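Local coordinates for uncharacterized protein Atu2773 (Agrobacterium tumefaciens, PDB 2QV5) that is of unknown function but, as a divergent member of the polysaccharide deacetylase family, probably acts on carbohydrate, at residues Gln19-Trp24 against Gly79-Leu84; Ile34-Leu39 against Ala217-Glu222; Ile86-Phe91 against Gly135-Glu140; Gly99-Leu104 against Ile113-Arg118; Ala183-Asp188 against Leu197-Asp202. All blocks are in the same frame, centred on the assembly; numbering follows the deposited sequence. Where two conformers were deposited one is given.

Contact 1: Gln19-Trp24 against Gly79-Leu84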
# COMPACT_ATOMS: atom_id res chain seq x y z
N GLN A 19 -15.91 1.81 0.76
CA GLN A 19 -16.32 2.41 2.02
C GLN A 19 -15.27 3.37 2.61
O GLN A 19 -15.61 4.43 3.14
CB GLN A 19 -16.66 1.30 3.02
CG GLN A 19 -17.55 1.74 4.15
CD GLN A 19 -17.90 0.62 5.12
OE1 GLN A 19 -17.83 -0.57 4.77
NE2 GLN A 19 -18.29 0.99 6.34
N TYR A 20 -13.99 3.01 2.49
CA TYR A 20 -12.90 3.77 3.10
C TYR A 20 -12.02 4.49 2.09
O TYR A 20 -10.93 4.95 2.41
CB TYR A 20 -12.06 2.85 3.99
CG TYR A 20 -12.93 2.07 4.94
CD1 TYR A 20 -13.72 2.72 5.88
CD2 TYR A 20 -12.97 0.67 4.88
CE1 TYR A 20 -14.55 2.01 6.73
CE2 TYR A 20 -13.79 -0.05 5.73
CZ TYR A 20 -14.57 0.62 6.66
OH TYR A 20 -15.37 -0.10 7.51
N ALA A 21 -12.50 4.54 0.85
CA ALA A 21 -11.84 5.31 -0.21
C ALA A 21 -11.82 6.80 0.11
O ALA A 21 -12.81 7.35 0.61
CB ALA A 21 -12.55 5.07 -1.52
N ARG A 22 -10.71 7.47 -0.15
CA ARG A 22 -10.73 8.93 -0.12
C ARG A 22 -11.41 9.47 -1.40
O ARG A 22 -11.00 9.13 -2.51
CB ARG A 22 -9.32 9.52 0.06
CG ARG A 22 -9.31 11.04 -0.06
CD ARG A 22 -7.93 11.60 0.11
NE ARG A 22 -7.97 13.04 -0.12
CZ ARG A 22 -8.35 13.94 0.79
NH1 ARG A 22 -8.72 13.57 2.01
NH2 ARG A 22 -8.36 15.23 0.46
N PRO A 23 -12.45 10.32 -1.24
CA PRO A 23 -13.10 10.93 -2.40
C PRO A 23 -12.16 11.84 -3.19
O PRO A 23 -11.23 12.41 -2.63
CB PRO A 23 -14.25 11.76 -1.80
CG PRO A 23 -14.36 11.35 -0.40
CD PRO A 23 -13.06 10.75 0.03
N TRP A 24 -12.38 11.95 -4.49
CA TRP A 24 -11.58 12.80 -5.34
C TRP A 24 -12.54 13.54 -6.28
O TRP A 24 -13.74 13.32 -6.20
CB TRP A 24 -10.52 11.97 -6.10
CG TRP A 24 -11.08 10.93 -7.03
CD1 TRP A 24 -11.67 9.74 -6.69
CD2 TRP A 24 -11.10 10.99 -8.47
NE1 TRP A 24 -12.07 9.06 -7.83
CE2 TRP A 24 -11.72 9.80 -8.93
CE3 TRP A 24 -10.64 11.93 -9.41
CZ2 TRP A 24 -11.91 9.54 -10.30
CZ3 TRP A 24 -10.83 11.66 -10.77
CH2 TRP A 24 -11.46 10.48 -11.20
N GLY A 79 -8.00 12.55 6.96
CA GLY A 79 -8.66 12.18 5.70
C GLY A 79 -7.88 11.25 4.78
O GLY A 79 -8.31 10.99 3.65
N HIS A 80 -6.73 10.77 5.23
CA HIS A 80 -5.92 9.84 4.42
C HIS A 80 -6.66 8.53 4.13
O HIS A 80 -7.36 8.01 5.01
CB HIS A 80 -4.62 9.46 5.11
CG HIS A 80 -3.69 10.60 5.36
ND1 HIS A 80 -2.75 11.03 4.45
CD2 HIS A 80 -3.54 11.39 6.45
CE1 HIS A 80 -2.06 12.03 4.96
NE2 HIS A 80 -2.52 12.27 6.18
N GLU A 81 -6.50 8.02 2.90
CA GLU A 81 -6.75 6.60 2.62
C GLU A 81 -5.60 5.78 3.22
O GLU A 81 -4.45 6.20 3.20
CB GLU A 81 -6.83 6.34 1.12
CG GLU A 81 -7.59 5.06 0.77
CD GLU A 81 -7.75 4.87 -0.72
OE1 GLU A 81 -8.47 5.69 -1.34
OE2 GLU A 81 -7.17 3.89 -1.25
N ILE A 82 -5.93 4.61 3.75
CA ILE A 82 -4.96 3.76 4.46
C ILE A 82 -4.85 2.39 3.78
O ILE A 82 -5.87 1.84 3.37
CB ILE A 82 -5.39 3.61 5.96
CG1 ILE A 82 -4.79 4.73 6.82
CG2 ILE A 82 -4.94 2.30 6.58
CD1 ILE A 82 -5.42 6.07 6.69
N LEU A 83 -3.64 1.83 3.71
CA LEU A 83 -3.41 0.43 3.30
C LEU A 83 -2.72 -0.34 4.43
O LEU A 83 -1.95 0.24 5.20
CB LEU A 83 -2.54 0.36 2.04
CG LEU A 83 -3.10 0.94 0.75
CD1 LEU A 83 -2.12 0.83 -0.38
CD2 LEU A 83 -4.39 0.24 0.35
N LEU A 84 -3.01 -1.64 4.53
CA LEU A 84 -2.31 -2.51 5.47
C LEU A 84 -1.13 -3.22 4.79
O LEU A 84 -1.32 -3.90 3.80
CB LEU A 84 -3.27 -3.57 6.01
CG LEU A 84 -2.73 -4.55 7.05
CD1 LEU A 84 -2.16 -3.82 8.29
CD2 LEU A 84 -3.84 -5.49 7.43
O HOH W 1 -8.77 3.98 3.88
O HOH W 2 -9.76 6.84 -3.59
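Glu81 OE1 is gripped from two directions: the backbone N of Arg22 donates to it at 3.1 Å, on the anti side of the carboxylate, and water 2 donates a bond of 2.8 Å to the same oxygen while also reaching Arg22 O. Glu81 CG lies anti to its own backbone N (chi1 -158°), and the extended chain beyond it carries the carboxylate up to the 19-24 loop, CG passing 3.7 Å from Tyr20 O. The other oxygen, OE2, accepts from Thr127 OG1 and Ser245 N, so the carboxylate ties three separate parts of the chain together. Arg22 contributes a second bond through its side chain, which runs straight from CG to NE across Gly79; NH1 donates to Gly79 O at 3.1 Å. That oxygen lies close to the guanidinium plane, whereas the donor stands 52° out of the carbonyl plane. Water 1 adds a bridge, donating to Tyr20 O and accepting from Ile82 N. The loop is thus fastened mainly by polar links at the surface. Next to Arg22, Gly79 with its positive phi forms the C-prime position of a Schellman motif, which ends helix 68-78 just ahead of strand 82-88 in the parallel sheet.

Contact 2: Ile34-Leu39 against Ala217-Glu222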
# COMPACT_ATOMS: atom_id res chain seq x y z
N ILE A 34 0.24 8.22 -4.32
CA ILE A 34 1.55 8.02 -3.68
C ILE A 34 1.27 7.34 -2.36
O ILE A 34 0.45 7.83 -1.58
CB ILE A 34 2.34 9.34 -3.44
CG1 ILE A 34 2.79 9.98 -4.75
CG2 ILE A 34 3.57 9.08 -2.54
CD1 ILE A 34 2.99 11.49 -4.66
N VAL A 35 1.92 6.20 -2.13
CA VAL A 35 1.85 5.52 -0.86
C VAL A 35 3.15 5.73 -0.07
O VAL A 35 4.25 5.46 -0.55
CB VAL A 35 1.60 4.00 -1.05
CG1 VAL A 35 1.37 3.30 0.30
CG2 VAL A 35 0.43 3.78 -1.97
N VAL A 36 3.00 6.23 1.15
CA VAL A 36 4.12 6.27 2.07
C VAL A 36 3.85 5.20 3.12
O VAL A 36 2.89 5.28 3.89
CB VAL A 36 4.33 7.67 2.72
CG1 VAL A 36 5.49 7.62 3.73
CG2 VAL A 36 4.62 8.71 1.65
N GLY A 37 4.70 4.17 3.12
CA GLY A 37 4.49 3.03 3.98
C GLY A 37 5.39 3.01 5.20
O GLY A 37 6.18 3.93 5.43
N GLY A 38 5.25 1.96 6.01
CA GLY A 38 6.07 1.81 7.20
C GLY A 38 5.51 2.46 8.46
O GLY A 38 6.20 2.48 9.48
N LEU A 39 4.28 2.98 8.41
CA LEU A 39 3.67 3.59 9.60
C LEU A 39 3.52 2.61 10.75
O LEU A 39 3.15 1.45 10.53
CB LEU A 39 2.33 4.28 9.29
CG LEU A 39 2.53 5.73 8.86
CD1 LEU A 39 2.84 5.87 7.39
CD2 LEU A 39 1.30 6.53 9.20
N ALA A 217 6.77 4.83 -1.37
CA ALA A 217 7.91 5.23 -0.55
C ALA A 217 7.71 4.71 0.88
O ALA A 217 6.63 4.22 1.22
CB ALA A 217 8.05 6.73 -0.55
N SER A 218 8.77 4.78 1.68
CA SER A 218 8.72 4.48 3.11
C SER A 218 8.76 5.79 3.86
O SER A 218 9.09 6.82 3.27
CB SER A 218 9.91 3.61 3.51
OG SER A 218 9.80 2.33 2.93
N ALA A 219 8.43 5.76 5.15
CA ALA A 219 8.38 6.97 5.98
C ALA A 219 9.75 7.41 6.52
O ALA A 219 9.93 7.60 7.72
CB ALA A 219 7.36 6.80 7.12
N PHE A 220 10.72 7.55 5.62
CA PHE A 220 12.01 8.15 5.94
C PHE A 220 11.81 9.66 5.95
O PHE A 220 10.93 10.16 5.23
CB PHE A 220 13.06 7.80 4.87
CG PHE A 220 13.46 6.35 4.85
CD1 PHE A 220 14.12 5.78 5.94
CD2 PHE A 220 13.21 5.56 3.73
CE1 PHE A 220 14.51 4.44 5.92
CE2 PHE A 220 13.58 4.23 3.69
CZ PHE A 220 14.24 3.66 4.79
N ASP A 221 12.60 10.37 6.75
CA ASP A 221 12.52 11.84 6.87
C ASP A 221 12.64 12.58 5.53
O ASP A 221 11.88 13.52 5.27
CB ASP A 221 13.59 12.37 7.83
CG ASP A 221 13.16 12.30 9.29
OD1 ASP A 221 12.11 11.68 9.59
OD2 ASP A 221 13.88 12.87 10.14
N GLU A 222 13.58 12.16 4.69
CA GLU A 222 13.75 12.78 3.36
C GLU A 222 12.56 12.50 2.43
O GLU A 222 12.15 13.37 1.66
CB GLU A 222 15.06 12.32 2.69
CG GLU A 222 16.33 12.77 3.42
CD GLU A 222 16.75 14.20 3.09
OE1 GLU A 222 16.22 14.80 2.14
OE2 GLU A 222 17.64 14.72 3.81
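Ala217 is bonded through both its backbone polar groups to strand 30-39: its N donates to Val35 O and its O accepts from Gly37 N, each at 2.7 Å. The first bond arrives almost in line with the carbonyl (C=O...N angle 175°); in the second, Gly37 N is tilted 24° from the carbonyl plane. Val36, set between these two bonds, is the parallel partner of Ala217 and adds a CA-H...O contact to Ala217 O. One residue further on, Gly37 pairs with Ser218, and its O receives a weak, bent bond from Ala219 N as the second strand ends. Ala219 is the centre of an inverse gamma turn, and its CB comes back to within 4.0 Å of Val36 CG1. Val36 CG1 is anti to the backbone N (chi1 177°) and also lies 3.7 Å from Ser218 O. Further out, Asp188 OD2 holds Ser218 N, and Gln85 OE1 accepts from Gly38 N. Ile227 of helix 221-233 packs on both Val36 and Ala217. On its other edge strand 30-39 pairs with strand 58-62, while strand 212-218 pairs with strand 180-186, and this pairing of 212-218 with 30-39 closes the ring of parallel strands.

Contact 3: Ile86-Phe91 against Gly135-Glu140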
# COMPACT_ATOMS: atom_id res chain seq x y z
N ILE A 86 1.38 -6.20 4.58
CA ILE A 86 1.47 -7.58 5.03
C ILE A 86 2.88 -8.12 4.81
O ILE A 86 3.37 -8.14 3.68
CB ILE A 86 0.45 -8.46 4.28
CG1 ILE A 86 -0.97 -7.92 4.49
CG2 ILE A 86 0.54 -9.92 4.72
CD1 ILE A 86 -1.41 -7.99 5.93
N PRO A 87 3.55 -8.57 5.90
CA PRO A 87 4.89 -9.16 5.76
C PRO A 87 4.88 -10.48 4.98
O PRO A 87 4.17 -11.41 5.35
CB PRO A 87 5.33 -9.37 7.22
CG PRO A 87 4.09 -9.44 8.01
CD PRO A 87 3.09 -8.56 7.30
N LEU A 88 5.66 -10.54 3.90
CA LEU A 88 5.75 -11.73 3.05
C LEU A 88 7.20 -12.19 2.90
O LEU A 88 8.12 -11.38 3.02
CB LEU A 88 5.16 -11.47 1.67
CG LEU A 88 3.72 -10.98 1.48
CD1 LEU A 88 3.47 -10.83 -0.01
CD2 LEU A 88 2.71 -11.94 2.07
N GLU A 89 7.41 -13.49 2.65
CA GLU A 89 8.76 -14.08 2.69
C GLU A 89 9.70 -13.51 1.64
O GLU A 89 9.44 -13.63 0.45
CB GLU A 89 8.71 -15.60 2.56
CG GLU A 89 10.02 -16.30 2.92
CD GLU A 89 10.06 -17.75 2.48
OE1 GLU A 89 8.99 -18.38 2.37
OE2 GLU A 89 11.17 -18.27 2.24
N PRO A 90 10.81 -12.88 2.09
CA PRO A 90 11.82 -12.37 1.17
C PRO A 90 12.79 -13.48 0.75
O PRO A 90 12.70 -14.60 1.26
CB PRO A 90 12.53 -11.31 2.00
CG PRO A 90 12.42 -11.80 3.41
CD PRO A 90 11.16 -12.63 3.50
N PHE A 91 13.71 -13.16 -0.17
CA PHE A 91 14.73 -14.12 -0.60
C PHE A 91 15.77 -14.47 0.47
O PHE A 91 16.34 -15.56 0.46
CB PHE A 91 15.43 -13.64 -1.88
CG PHE A 91 14.65 -13.92 -3.13
CD1 PHE A 91 14.42 -15.23 -3.54
CD2 PHE A 91 14.17 -12.87 -3.91
CE1 PHE A 91 13.70 -15.50 -4.70
CE2 PHE A 91 13.45 -13.12 -5.07
CZ PHE A 91 13.21 -14.44 -5.47
N GLY A 135 9.81 -11.15 -1.96
CA GLY A 135 10.57 -11.61 -3.12
C GLY A 135 10.39 -13.09 -3.45
O GLY A 135 10.16 -13.45 -4.60
N ARG A 136 10.49 -13.93 -2.42
CA ARG A 136 10.26 -15.37 -2.56
C ARG A 136 8.78 -15.69 -2.71
O ARG A 136 8.39 -16.42 -3.62
CB ARG A 136 10.88 -16.12 -1.37
CG ARG A 136 10.60 -17.63 -1.28
CD ARG A 136 11.34 -18.46 -2.33
NE ARG A 136 12.79 -18.23 -2.33
CZ ARG A 136 13.69 -19.05 -1.78
NH1 ARG A 136 13.31 -20.18 -1.19
NH2 ARG A 136 14.97 -18.74 -1.84
N PHE A 137 7.95 -15.11 -1.83
CA PHE A 137 6.52 -15.42 -1.75
C PHE A 137 5.72 -15.10 -3.03
O PHE A 137 4.89 -15.91 -3.46
CB PHE A 137 5.88 -14.71 -0.55
CG PHE A 137 4.55 -15.28 -0.14
CD1 PHE A 137 4.48 -16.33 0.77
CD2 PHE A 137 3.36 -14.77 -0.66
CE1 PHE A 137 3.26 -16.86 1.14
CE2 PHE A 137 2.13 -15.29 -0.29
CZ PHE A 137 2.08 -16.33 0.62
N LEU A 138 5.99 -13.95 -3.62
CA LEU A 138 5.23 -13.46 -4.77
C LEU A 138 5.44 -14.25 -6.06
O LEU A 138 4.59 -14.23 -6.94
CB LEU A 138 5.47 -11.95 -5.00
CG LEU A 138 4.99 -11.01 -3.89
CD1 LEU A 138 5.63 -9.61 -4.02
CD2 LEU A 138 3.45 -10.93 -3.79
N ALA A 139 6.58 -14.94 -6.14
CA ALA A 139 6.90 -15.79 -7.29
C ALA A 139 6.32 -17.22 -7.18
O ALA A 139 6.50 -18.03 -8.10
CB ALA A 139 8.42 -15.84 -7.49
N GLU A 140 5.62 -17.52 -6.09
CA GLU A 140 5.09 -18.86 -5.83
C GLU A 140 3.57 -18.95 -5.91
O GLU A 140 2.87 -18.59 -4.96
CB GLU A 140 5.59 -19.37 -4.48
CG GLU A 140 7.11 -19.44 -4.35
CD GLU A 140 7.73 -20.55 -5.17
OE1 GLU A 140 7.45 -21.74 -4.87
OE2 GLU A 140 8.50 -20.24 -6.10
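At the C-terminal end of strand 82-88, in a fold consistent with the beta/alpha barrel of the deacetylases, Glu89 and its successors are met by the 135-140 segment, whose first four residues have helical backbone angles and which leads toward helix 141-153. Glu89 O is the polar centre of the junction. It takes a bond of 3.1 Å from Phe137 N, in the carbonyl plane, and a weak, more bent one from Arg136 N. On the buried side Leu88 crosses Phe137 and Leu138 at about a right angle: its CD2 stands over one face of the Phe137 ring, displaced toward the rim and 4.0 Å from CD2 of that ring, while its CD1 meets Leu138 CD2 at 3.8 Å. Helix 141-153 packs on the ring through Leu144 and Val147. The Glu89 side chain lies alongside that of Arg136 and points the same way, OE2 3.6 Å from Arg136 CG. The charges stay apart, however, with OE2 4.5 Å from Arg136 NH1 and well out of the guanidinium plane; OE1 accepts instead from Ala105 N. Nearer the surface the Phe91 ring spreads one face over the Gly135-Arg136 peptide, with Arg136 N above its centre. The guanidinium plane is turned 58° from that ring, and the Arg136 chain, bent at chi2 (72°) and chi3 (54°), brings NE to 3.6 Å from Phe91 CD1.

Contact 4: Gly99-Leu104 against Ile113-Arg118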
# COMPACT_ATOMS: atom_id res chain seq x y z
N GLY A 99 9.23 -10.72 10.83
CA GLY A 99 8.54 -11.04 12.08
C GLY A 99 7.85 -12.39 12.07
O GLY A 99 7.99 -13.15 11.11
N PRO A 100 7.11 -12.71 13.15
CA PRO A 100 6.43 -14.00 13.30
C PRO A 100 5.21 -14.21 12.39
O PRO A 100 4.86 -15.35 12.08
CB PRO A 100 6.01 -14.01 14.77
CG PRO A 100 5.87 -12.57 15.13
CD PRO A 100 6.90 -11.84 14.32
N ASP A 101 4.56 -13.12 11.97
CA ASP A 101 3.37 -13.22 11.12
C ASP A 101 3.69 -13.17 9.61
O ASP A 101 2.79 -12.95 8.80
CB ASP A 101 2.34 -12.15 11.50
CG ASP A 101 1.50 -12.55 12.71
OD1 ASP A 101 1.31 -13.76 12.94
OD2 ASP A 101 1.02 -11.64 13.43
N THR A 102 4.96 -13.37 9.27
CA THR A 102 5.42 -13.40 7.88
C THR A 102 4.87 -14.62 7.15
O THR A 102 4.99 -15.75 7.64
CB THR A 102 6.98 -13.39 7.81
OG1 THR A 102 7.49 -12.35 8.65
CG2 THR A 102 7.47 -13.15 6.39
N LEU A 103 4.24 -14.40 6.00
CA LEU A 103 3.69 -15.51 5.21
C LEU A 103 4.84 -16.19 4.47
O LEU A 103 5.73 -15.52 3.92
CB LEU A 103 2.60 -15.02 4.25
CG LEU A 103 1.18 -14.73 4.79
CD1 LEU A 103 1.13 -13.68 5.87
CD2 LEU A 103 0.26 -14.31 3.66
N LEU A 104 4.84 -17.53 4.50
CA LEU A 104 5.95 -18.32 3.98
C LEU A 104 5.51 -19.20 2.82
O LEU A 104 4.46 -19.84 2.89
CB LEU A 104 6.59 -19.17 5.09
CG LEU A 104 7.05 -18.43 6.35
CD1 LEU A 104 7.48 -19.40 7.45
CD2 LEU A 104 8.18 -17.44 6.04
N ILE A 113 -3.07 -18.25 5.90
CA ILE A 113 -4.35 -17.51 6.03
C ILE A 113 -4.58 -17.05 7.47
O ILE A 113 -5.07 -15.94 7.71
CB ILE A 113 -5.57 -18.31 5.46
CG1 ILE A 113 -5.44 -18.58 3.95
CG2 ILE A 113 -6.90 -17.59 5.72
CD1 ILE A 113 -5.54 -17.35 3.05
N ASP A 114 -4.18 -17.88 8.44
CA ASP A 114 -4.22 -17.51 9.85
C ASP A 114 -3.29 -16.35 10.19
O ASP A 114 -3.64 -15.47 10.96
CB ASP A 114 -3.90 -18.72 10.74
CG ASP A 114 -5.08 -19.69 10.85
OD1 ASP A 114 -6.24 -19.23 10.84
OD2 ASP A 114 -4.84 -20.92 10.96
N ARG A 115 -2.10 -16.36 9.59
CA ARG A 115 -1.12 -15.29 9.77
C ARG A 115 -1.64 -13.98 9.21
O ARG A 115 -1.48 -12.93 9.83
CB ARG A 115 0.18 -15.64 9.05
CG ARG A 115 1.09 -16.55 9.84
CD ARG A 115 2.18 -17.11 8.97
NE ARG A 115 3.01 -18.04 9.71
CZ ARG A 115 3.70 -19.03 9.14
NH1 ARG A 115 4.43 -19.84 9.89
NH2 ARG A 115 3.64 -19.22 7.83
N LEU A 116 -2.22 -14.06 8.01
CA LEU A 116 -2.86 -12.94 7.32
C LEU A 116 -3.96 -12.32 8.16
O LEU A 116 -4.01 -11.11 8.34
CB LEU A 116 -3.46 -13.44 6.00
CG LEU A 116 -4.26 -12.44 5.16
CD1 LEU A 116 -3.34 -11.29 4.74
CD2 LEU A 116 -4.89 -13.09 3.93
N HIS A 117 -4.84 -13.18 8.69
CA HIS A 117 -5.96 -12.75 9.53
C HIS A 117 -5.52 -12.06 10.81
O HIS A 117 -6.18 -11.13 11.27
CB HIS A 117 -6.85 -13.95 9.85
CG HIS A 117 -7.68 -14.41 8.70
ND1 HIS A 117 -8.59 -15.44 8.81
CD2 HIS A 117 -7.76 -13.98 7.41
CE1 HIS A 117 -9.18 -15.63 7.64
NE2 HIS A 117 -8.69 -14.76 6.78
N ARG A 118 -4.41 -12.51 11.39
CA ARG A 118 -3.86 -11.84 12.55
C ARG A 118 -3.43 -10.40 12.23
O ARG A 118 -3.72 -9.50 13.01
CB ARG A 118 -2.69 -12.64 13.14
CG ARG A 118 -3.14 -13.87 13.90
CD ARG A 118 -2.07 -14.36 14.86
NE ARG A 118 -0.93 -15.01 14.20
CZ ARG A 118 -0.92 -16.24 13.70
NH1 ARG A 118 -2.01 -17.01 13.75
NH2 ARG A 118 0.18 -16.72 13.15
O HOH W 3 0.64 -11.35 8.36
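Asp101 and Arg118 meet with their side chains at about a right angle, the carboxylate and guanidinium planes turned 41° apart. Arg118 NE donates to the syn side of Asp101 OD1 at 2.9 Å, and Arg118 NH2 adds a weak bond to the same atom, so that one carboxylate oxygen takes both bonds of the salt bridge. The Arg118 chain bends at chi3 (-73°), which turns NE back toward the loop, and one face of its guanidinium rests over Arg115 CA. Arg115, one helical turn earlier, is by contrast extended from CG to NE and runs alongside the loop, past Thr102 O. It slides past Leu103 in the opposite direction, Leu103 CD1 touching Arg115 CB at 3.9 Å. Farther along, Arg115 CD approaches Thr102 O at 3.4 Å; this oxygen lies over one face of the guanidinium, and Leu104 CG stands 3.8 Å from Arg115 NH2. The loop contains a type I beta turn from Gly99 to Thr102, reinforced by a 2.6 Å bond from Thr102 OG1 to Gly99 O. The salt bridge joins loop and helix 109-120 toward the surface; on its inner side water 3 links the backbones, donating to both Asp101 O and Arg115 O. Because Asp107, in a salt bridge, and Asn112 OD1 hold Arg115 NH2, the charged end is probably kept in place while the Arg115 stem packs on Leu103 and the Thr102 carbonyl.

Contact 5: Ala183-Asp188 against Leu197-Asp202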
# COMPACT_ATOMS: atom_id res chain seq x y z
N ALA A 183 2.74 -0.78 -8.40
CA ALA A 183 3.35 0.53 -8.32
C ALA A 183 4.20 0.71 -9.55
O ALA A 183 4.88 -0.22 -9.99
CB ALA A 183 4.21 0.68 -7.07
N ASP A 184 4.14 1.92 -10.12
CA ASP A 184 4.93 2.29 -11.29
C ASP A 184 6.35 2.72 -10.92
O ASP A 184 7.29 2.47 -11.68
CB ASP A 184 4.24 3.44 -12.03
CG ASP A 184 2.88 3.06 -12.58
OD1 ASP A 184 2.82 2.55 -13.72
OD2 ASP A 184 1.86 3.28 -11.89
N VAL A 185 6.51 3.39 -9.78
CA VAL A 185 7.80 3.96 -9.40
C VAL A 185 8.07 3.75 -7.91
O VAL A 185 7.19 4.02 -7.09
CB VAL A 185 7.86 5.51 -9.70
CG1 VAL A 185 9.25 6.09 -9.44
CG2 VAL A 185 7.42 5.81 -11.12
N LEU A 186 9.26 3.24 -7.57
CA LEU A 186 9.77 3.31 -6.21
C LEU A 186 10.51 4.65 -6.04
O LEU A 186 11.53 4.90 -6.69
CB LEU A 186 10.70 2.13 -5.89
CG LEU A 186 11.54 2.19 -4.60
CD1 LEU A 186 10.69 2.16 -3.33
CD2 LEU A 186 12.58 1.07 -4.59
N LEU A 187 9.98 5.50 -5.18
CA LEU A 187 10.47 6.88 -5.09
C LEU A 187 11.76 7.04 -4.29
O LEU A 187 12.53 7.96 -4.55
CB LEU A 187 9.39 7.82 -4.53
CG LEU A 187 8.05 7.86 -5.26
CD1 LEU A 187 7.02 8.58 -4.39
CD2 LEU A 187 8.14 8.51 -6.65
N ASP A 188 11.99 6.16 -3.32
CA ASP A 188 13.12 6.31 -2.41
C ASP A 188 14.01 5.06 -2.25
O ASP A 188 14.39 4.71 -1.12
CB ASP A 188 12.64 6.80 -1.04
CG ASP A 188 11.62 5.86 -0.40
OD1 ASP A 188 11.32 4.78 -0.98
OD2 ASP A 188 11.12 6.17 0.69
N LEU A 197 13.44 13.55 -5.83
CA LEU A 197 12.95 14.50 -6.85
C LEU A 197 12.99 13.98 -8.29
O LEU A 197 12.06 14.23 -9.07
CB LEU A 197 13.70 15.84 -6.78
CG LEU A 197 13.52 16.65 -5.49
CD1 LEU A 197 14.27 17.99 -5.55
CD2 LEU A 197 12.05 16.85 -5.21
N ARG A 198 14.05 13.26 -8.65
CA ARG A 198 14.14 12.63 -9.97
C ARG A 198 13.06 11.56 -10.18
O ARG A 198 12.45 11.48 -11.25
CB ARG A 198 15.50 11.99 -10.19
CG ARG A 198 16.62 12.97 -10.45
CD ARG A 198 17.92 12.22 -10.74
NE ARG A 198 19.08 13.10 -10.67
CZ ARG A 198 19.95 13.13 -9.66
NH1 ARG A 198 19.81 12.30 -8.63
NH2 ARG A 198 20.97 13.97 -9.70
N LYS A 199 12.85 10.75 -9.14
CA LYS A 199 11.85 9.68 -9.19
C LYS A 199 10.43 10.23 -9.24
O LYS A 199 9.56 9.66 -9.89
CB LYS A 199 12.03 8.72 -8.01
CG LYS A 199 13.12 7.65 -8.21
CD LYS A 199 12.95 7.03 -9.59
CE LYS A 199 13.56 5.66 -9.72
NZ LYS A 199 13.03 5.03 -10.97
N LEU A 200 10.20 11.34 -8.54
CA LEU A 200 8.94 12.07 -8.62
C LEU A 200 8.71 12.68 -10.00
O LEU A 200 7.56 12.80 -10.44
CB LEU A 200 8.88 13.15 -7.54
CG LEU A 200 8.61 12.69 -6.11
CD1 LEU A 200 9.09 13.75 -5.15
CD2 LEU A 200 7.14 12.35 -5.88
N ASP A 201 9.79 13.06 -10.68
CA ASP A 201 9.71 13.43 -12.11
C ASP A 201 9.34 12.23 -12.99
O ASP A 201 8.53 12.37 -13.91
CB ASP A 201 11.02 14.04 -12.63
CG ASP A 201 11.28 15.43 -12.08
OD1 ASP A 201 10.32 16.20 -11.86
OD2 ASP A 201 12.47 15.76 -11.90
N ASP A 202 9.95 11.07 -12.72
CA ASP A 202 9.61 9.81 -13.41
C ASP A 202 8.11 9.52 -13.25
O ASP A 202 7.41 9.26 -14.23
CB ASP A 202 10.45 8.63 -12.90
CG ASP A 202 11.88 8.66 -13.41
OD1 ASP A 202 12.20 9.49 -14.29
OD2 ASP A 202 12.70 7.83 -12.94
O HOH W 4 11.39 2.56 -9.56
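Lys199 drapes its aliphatic chain across the backbone of Leu186 and Leu187: CB lies 3.6 Å from Leu187 O and CG 3.5 Å from Leu186 O. A bend at chi2 (-46°) then turns CD toward Val185, where it comes within 3.8 Å of CG1. That CG1, anti to the backbone N (chi1 -174°), is the branch that meets Lys199; it also touches the helix backbone, 3.6 Å from Lys199 O, so that Val185 is wedged against both the stem and the carbonyl of one residue. These contacts set the end of strand 180-186 against helix 193-210, the first two elements of a beta-alpha-beta unit that continues into strand 212-218, which lies next to strand 180-186 in the sheet. Leu187, just past the strand, sends its CD2 to within 4.0 Å of Leu200 CD2; the two leucines cross at about a right angle, and CD2 of Leu187 also packs 3.7 Å from Lys199 O. Leu203 and Ile227 close in on Leu187 from helices 193-210 and 221-233, while Trp230 packs on Leu200. At the outer margin the ammonium of Lys199 has loose partners. Water 4 accepts from Leu186 N and, weakly, from Lys199 NZ. Within the helix there is a salt bridge with a weak hydrogen bond, Lys199 NZ to Asp202 OD2, 3.4 Å; the other oxygen of Asp202, OD1, forms a salt bridge with Arg205.

Overall arrangement
Contacts 1, 2, 3 and 5 all reach one curled parallel sheet, while contact 4 joins the loop following strand 82-88 to helix 109-120. Contacts 1 and 3 sit toward the two ends of strand 82-88, their centres about 26 Å apart; contact 4 falls within the chain span that contact 3 bridges. Contact 2 brings together segments with 177 residues between them and spans contacts 3, 4 and 5; its segments alternate with those of contact 1, which it touches through Val35 on Leu83. It meets contact 5, centres about 13 Å apart, where Ile34 packs on Leu187. Contacts 4 and 5 lie farthest apart, about 30 Å between centres. By pairing strand 212-218 with strand 30-39, contact 2 closes the ring, consistent with a deacetylase-type beta/alpha barrel.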